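PDB 4AT2: 3-ketosteroid-delta4-5alpha-dehydrogenase from Rhodococcus jostii, which catalyses the FAD-dependent introduction of a double bond between carbons 4 and 5 of 3-ketosteroids, a step of bacterial steroid catabolism. Local coordinates for residues 86-91 with 106-111. Sequence-based numbering, arbitrary orientation.
With FAD (flavin-adenine dinucleotide), chain D.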
loop_
_atom_site.group_PDB
_atom_site.type_symbol
_atom_site.label_atom_id
_atom_site.label_comp_id
_atom_site.label_asym_id
_atom_site.label_seq_id
_atom_site.Cartn_x
_atom_site.Cartn_y
_atom_site.Cartn_z
ATOM N N PHE A 86 -19.320 12.865 11.627
ATOM C CA PHE A 86 -19.535 13.006 10.180
ATOM C C PHE A 86 -20.061 11.697 9.615
ATOM O O PHE A 86 -19.570 10.614 9.954
ATOM C CB PHE A 86 -18.231 13.311 9.443
ATOM C CG PHE A 86 -17.773 14.728 9.554
ATOM C CD1 PHE A 86 -18.247 15.698 8.682
ATOM C CD2 PHE A 86 -16.806 15.075 10.486
ATOM C CE1 PHE A 86 -17.793 17.011 8.765
ATOM C CE2 PHE A 86 -16.345 16.385 10.575
ATOM C CZ PHE A 86 -16.844 17.352 9.713
ATOM N N ILE A 87 -21.043 11.809 8.727
ATOM C CA ILE A 87 -21.563 10.676 7.973
ATOM C C ILE A 87 -21.585 11.153 6.520
ATOM O O ILE A 87 -22.229 12.159 6.214
ATOM C CB ILE A 87 -22.992 10.287 8.427
ATOM C CG1 ILE A 87 -23.099 10.231 9.959
ATOM C CG2 ILE A 87 -23.387 8.947 7.803
ATOM C CD1 ILE A 87 -24.517 10.023 10.471
ATOM N N TYR A 88 -20.831 10.470 5.657
ATOM C CA TYR A 88 -20.633 10.903 4.280
ATOM C C TYR A 88 -21.834 10.534 3.409
ATOM O O TYR A 88 -21.969 9.401 2.971
ATOM C CB TYR A 88 -19.320 10.329 3.700
ATOM C CG TYR A 88 -18.878 11.099 2.483
ATOM C CD1 TYR A 88 -18.068 12.229 2.619
ATOM C CD2 TYR A 88 -19.319 10.734 1.203
ATOM C CE1 TYR A 88 -17.691 12.967 1.511
ATOM C CE2 TYR A 88 -18.940 11.467 0.081
ATOM C CZ TYR A 88 -18.140 12.585 0.248
ATOM O OH TYR A 88 -17.783 13.334 -0.841
ATOM N N LEU A 89 -22.713 11.503 3.168
ATOM C CA LEU A 89 -23.970 11.247 2.463
ATOM C C LEU A 89 -24.217 12.325 1.429
ATOM O O LEU A 89 -23.739 13.443 1.578
ATOM C CB LEU A 89 -25.131 11.211 3.460
ATOM C CG LEU A 89 -25.008 10.203 4.609
ATOM C CD1 LEU A 89 -26.111 10.458 5.611
ATOM C CD2 LEU A 89 -25.068 8.764 4.095
ATOM N N GLY A 90 -24.968 11.999 0.379
ATOM C CA GLY A 90 -25.210 12.984 -0.666
ATOM C C GLY A 90 -26.174 12.481 -1.706
ATOM O O GLY A 90 -26.974 11.570 -1.439
ATOM N N GLY A 91 -26.096 13.098 -2.883
ATOM C CA GLY A 91 -26.985 12.787 -3.995
ATOM C C GLY A 91 -28.301 13.536 -3.956
ATOM O O GLY A 91 -29.229 13.213 -4.707
ATOM N N GLU A 106 -24.750 10.516 -9.367
ATOM C CA GLU A 106 -23.669 10.478 -10.352
ATOM C C GLU A 106 -22.530 11.422 -9.985
ATOM O O GLU A 106 -21.356 11.070 -10.131
ATOM C CB GLU A 106 -24.167 10.763 -11.776
ATOM C CG GLU A 106 -23.119 10.484 -12.863
ATOM C CD GLU A 106 -22.423 9.125 -12.725
ATOM O OE1 GLU A 106 -23.105 8.071 -12.610
ATOM O OE2 GLU A 106 -21.169 9.113 -12.711
ATOM N N ASN A 107 -22.882 12.618 -9.518
ATOM C CA ASN A 107 -21.875 13.595 -9.111
ATOM C C ASN A 107 -21.091 13.104 -7.889
ATOM O O ASN A 107 -19.861 13.212 -7.830
ATOM C CB ASN A 107 -22.536 14.941 -8.831
ATOM C CG ASN A 107 -21.523 16.044 -8.642
ATOM O OD1 ASN A 107 -20.646 16.250 -9.491
ATOM N ND2 ASN A 107 -21.619 16.747 -7.516
ATOM N N MET A 108 -21.817 12.546 -6.928
ATOM C CA MET A 108 -21.197 11.969 -5.747
ATOM C C MET A 108 -20.236 10.839 -6.126
ATOM O O MET A 108 -19.117 10.777 -5.611
ATOM C CB MET A 108 -22.283 11.472 -4.800
ATOM C CG MET A 108 -21.773 11.006 -3.458
ATOM S SD MET A 108 -23.208 10.582 -2.462
ATOM C CE MET A 108 -22.400 9.747 -1.107
ATOM N N LYS A 109 -20.675 9.962 -7.026
ATOM C CA LYS A 109 -19.846 8.833 -7.469
ATOM C C LYS A 109 -18.564 9.337 -8.153
ATOM O O LYS A 109 -17.467 8.837 -7.891
ATOM C CB LYS A 109 -20.639 7.904 -8.413
ATOM C CG LYS A 109 -19.777 6.798 -9.027
ATOM C CD LYS A 109 -20.503 5.990 -10.096
ATOM C CE LYS A 109 -19.504 5.163 -10.901
ATOM N NZ LYS A 109 -20.179 4.110 -11.714
ATOM N N THR A 110 -18.705 10.348 -9.009
ATOM C CA THR A 110 -17.563 10.902 -9.737
ATOM C C THR A 110 -16.528 11.429 -8.756
ATOM O O THR A 110 -15.326 11.153 -8.889
ATOM C CB THR A 110 -18.019 11.987 -10.724
ATOM O OG1 THR A 110 -18.905 11.386 -11.681
ATOM C CG2 THR A 110 -16.811 12.597 -11.471
ATOM N N PHE A 111 -16.999 12.154 -7.748
ATOM C CA PHE A 111 -16.089 12.638 -6.723
ATOM C C PHE A 111 -15.405 11.486 -5.983
ATOM O O PHE A 111 -14.177 11.490 -5.797
ATOM C CB PHE A 111 -16.780 13.553 -5.697
ATOM C CG PHE A 111 -15.893 13.863 -4.528
ATOM C CD1 PHE A 111 -14.888 14.826 -4.641
ATOM C CD2 PHE A 111 -15.992 13.128 -3.349
ATOM C CE1 PHE A 111 -14.029 15.086 -3.583
ATOM C CE2 PHE A 111 -15.133 13.378 -2.291
ATOM C CZ PHE A 111 -14.156 14.360 -2.407
HETATM P PA FAD D . -16.608 0.463 16.336
HETATM O O1A FAD D . -17.591 1.568 16.311
HETATM O O2A FAD D . -15.337 0.659 17.049
HETATM O O5B FAD D . -17.340 -0.830 16.934
HETATM C C5B FAD D . -16.656 -2.083 17.032
HETATM C C4B FAD D . -17.083 -2.773 18.339
HETATM O O4B FAD D . -16.489 -4.088 18.284
HETATM C C3B FAD D . -16.464 -2.053 19.543
HETATM O O3B FAD D . -17.505 -1.756 20.508
HETATM C C2B FAD D . -15.437 -3.054 20.083
HETATM O O2B FAD D . -15.340 -2.961 21.529
HETATM C C1B FAD D . -16.035 -4.388 19.642
HETATM N N9A FAD D . -15.048 -5.485 19.531
HETATM C C8A FAD D . -13.760 -5.425 19.170
HETATM N N7A FAD D . -13.263 -6.660 19.200
HETATM C C5A FAD D . -14.246 -7.504 19.569
HETATM C C6A FAD D . -14.316 -8.843 19.765
HETATM N N6A FAD D . -13.227 -9.585 19.564
HETATM N N1A FAD D . -15.454 -9.445 20.152
HETATM C C2A FAD D . -16.604 -8.696 20.353
HETATM N N3A FAD D . -16.523 -7.321 20.154
HETATM C C4A FAD D . -15.344 -6.763 19.769
HETATM N N1 FAD D . -15.253 8.327 10.990
HETATM C C2 FAD D . -16.291 8.965 10.335
HETATM O O2 FAD D . -16.786 8.439 9.347
HETATM N N3 FAD D . -16.769 10.197 10.803
HETATM C C4 FAD D . -16.177 10.809 11.908
HETATM O O4 FAD D . -16.614 11.901 12.282
HETATM C C4X FAD D . -15.122 10.165 12.566
HETATM N N5 FAD D . -14.508 10.740 13.629
HETATM C C5X FAD D . -13.356 10.216 14.093
HETATM C C6 FAD D . -12.578 10.928 15.011
HETATM C C7 FAD D . -11.391 10.388 15.512
HETATM C C7M FAD D . -10.647 11.150 16.435
HETATM C C8 FAD D . -10.964 9.114 15.080
HETATM C C8M FAD D . -9.781 8.506 15.549
HETATM C C9 FAD D . -11.750 8.401 14.172
HETATM C C9A FAD D . -12.932 8.956 13.659
HETATM N N10 FAD D . -13.682 8.284 12.751
HETATM C C10 FAD D . -14.665 8.929 12.107
HETATM C "C1'" FAD D . -13.515 6.831 12.490
HETATM C "C2'" FAD D . -14.689 6.054 13.106
HETATM O "O2'" FAD D . -14.767 6.460 14.474
HETATM C "C3'" FAD D . -14.453 4.537 13.027
HETATM O "O3'" FAD D . -13.758 4.161 11.825
HETATM C "C4'" FAD D . -15.800 3.800 13.101
HETATM O "O4'" FAD D . -16.463 4.200 14.310
HETATM C "C5'" FAD D . -15.588 2.285 13.115
HETATM O "O5'" FAD D . -16.878 1.645 13.101
HETATM P P FAD D . -17.003 0.074 13.438
HETATM O O1P FAD D . -16.197 -0.717 12.502
HETATM O O2P FAD D . -18.463 -0.228 13.616
HETATM O O3P FAD D . -16.173 -0.030 14.837
#
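M108 reaches out from its helix to the backbone of G90, and the contact is tight in two places: this thioether against G90 and the Y88 hydroxyl against the F111 ring. With CG anti to the backbone N (chi1 -173°) and the rest of the chain extended, M108 SD is carried to 3.6 Å from both CA and C of G90. The terminal methyl goes further: CE lies 3.7 Å from G90 N and touches the Y88 ring at 4.0 Å from CD2. A side chain on G90 would point into the sulfur, so glycine suits this spot. One turn on, F111 crosses Y88 obliquely, and the phenol oxygen OH of Y88 sits 3.0 Å from F111 CE2. That hydroxyl is not left to the hydrocarbon, because it hydrogen-bonds to E170 and R184. An alanine in place of Y88 would probably leave E170 and R184 without this shared partner and open a gap beside the M108 methyl and the F111 ring. The other side of the helix is looser and more open to solvent: E106 is exposed there, and T110 OG1 turns back to E106 O at 2.9 Å, while K109 forms a salt bridge with E122. At the far end of 86-91 the flavin takes over. F86 N donates to FAD O4 (2.9 Å) and F86 O accepts from FAD N3, a paired grip on the pyrimidine edge of the isoalloxazine, so the segment that meets the helix also holds the flavin, through F86 just before strand 87-88. That strand is an outer one of a small antiparallel sheet, bonded through I87 to H186 beside it. Helices 122-130 and 132-141 touch L89 and M108, and F175 meets F111 edge-to-face.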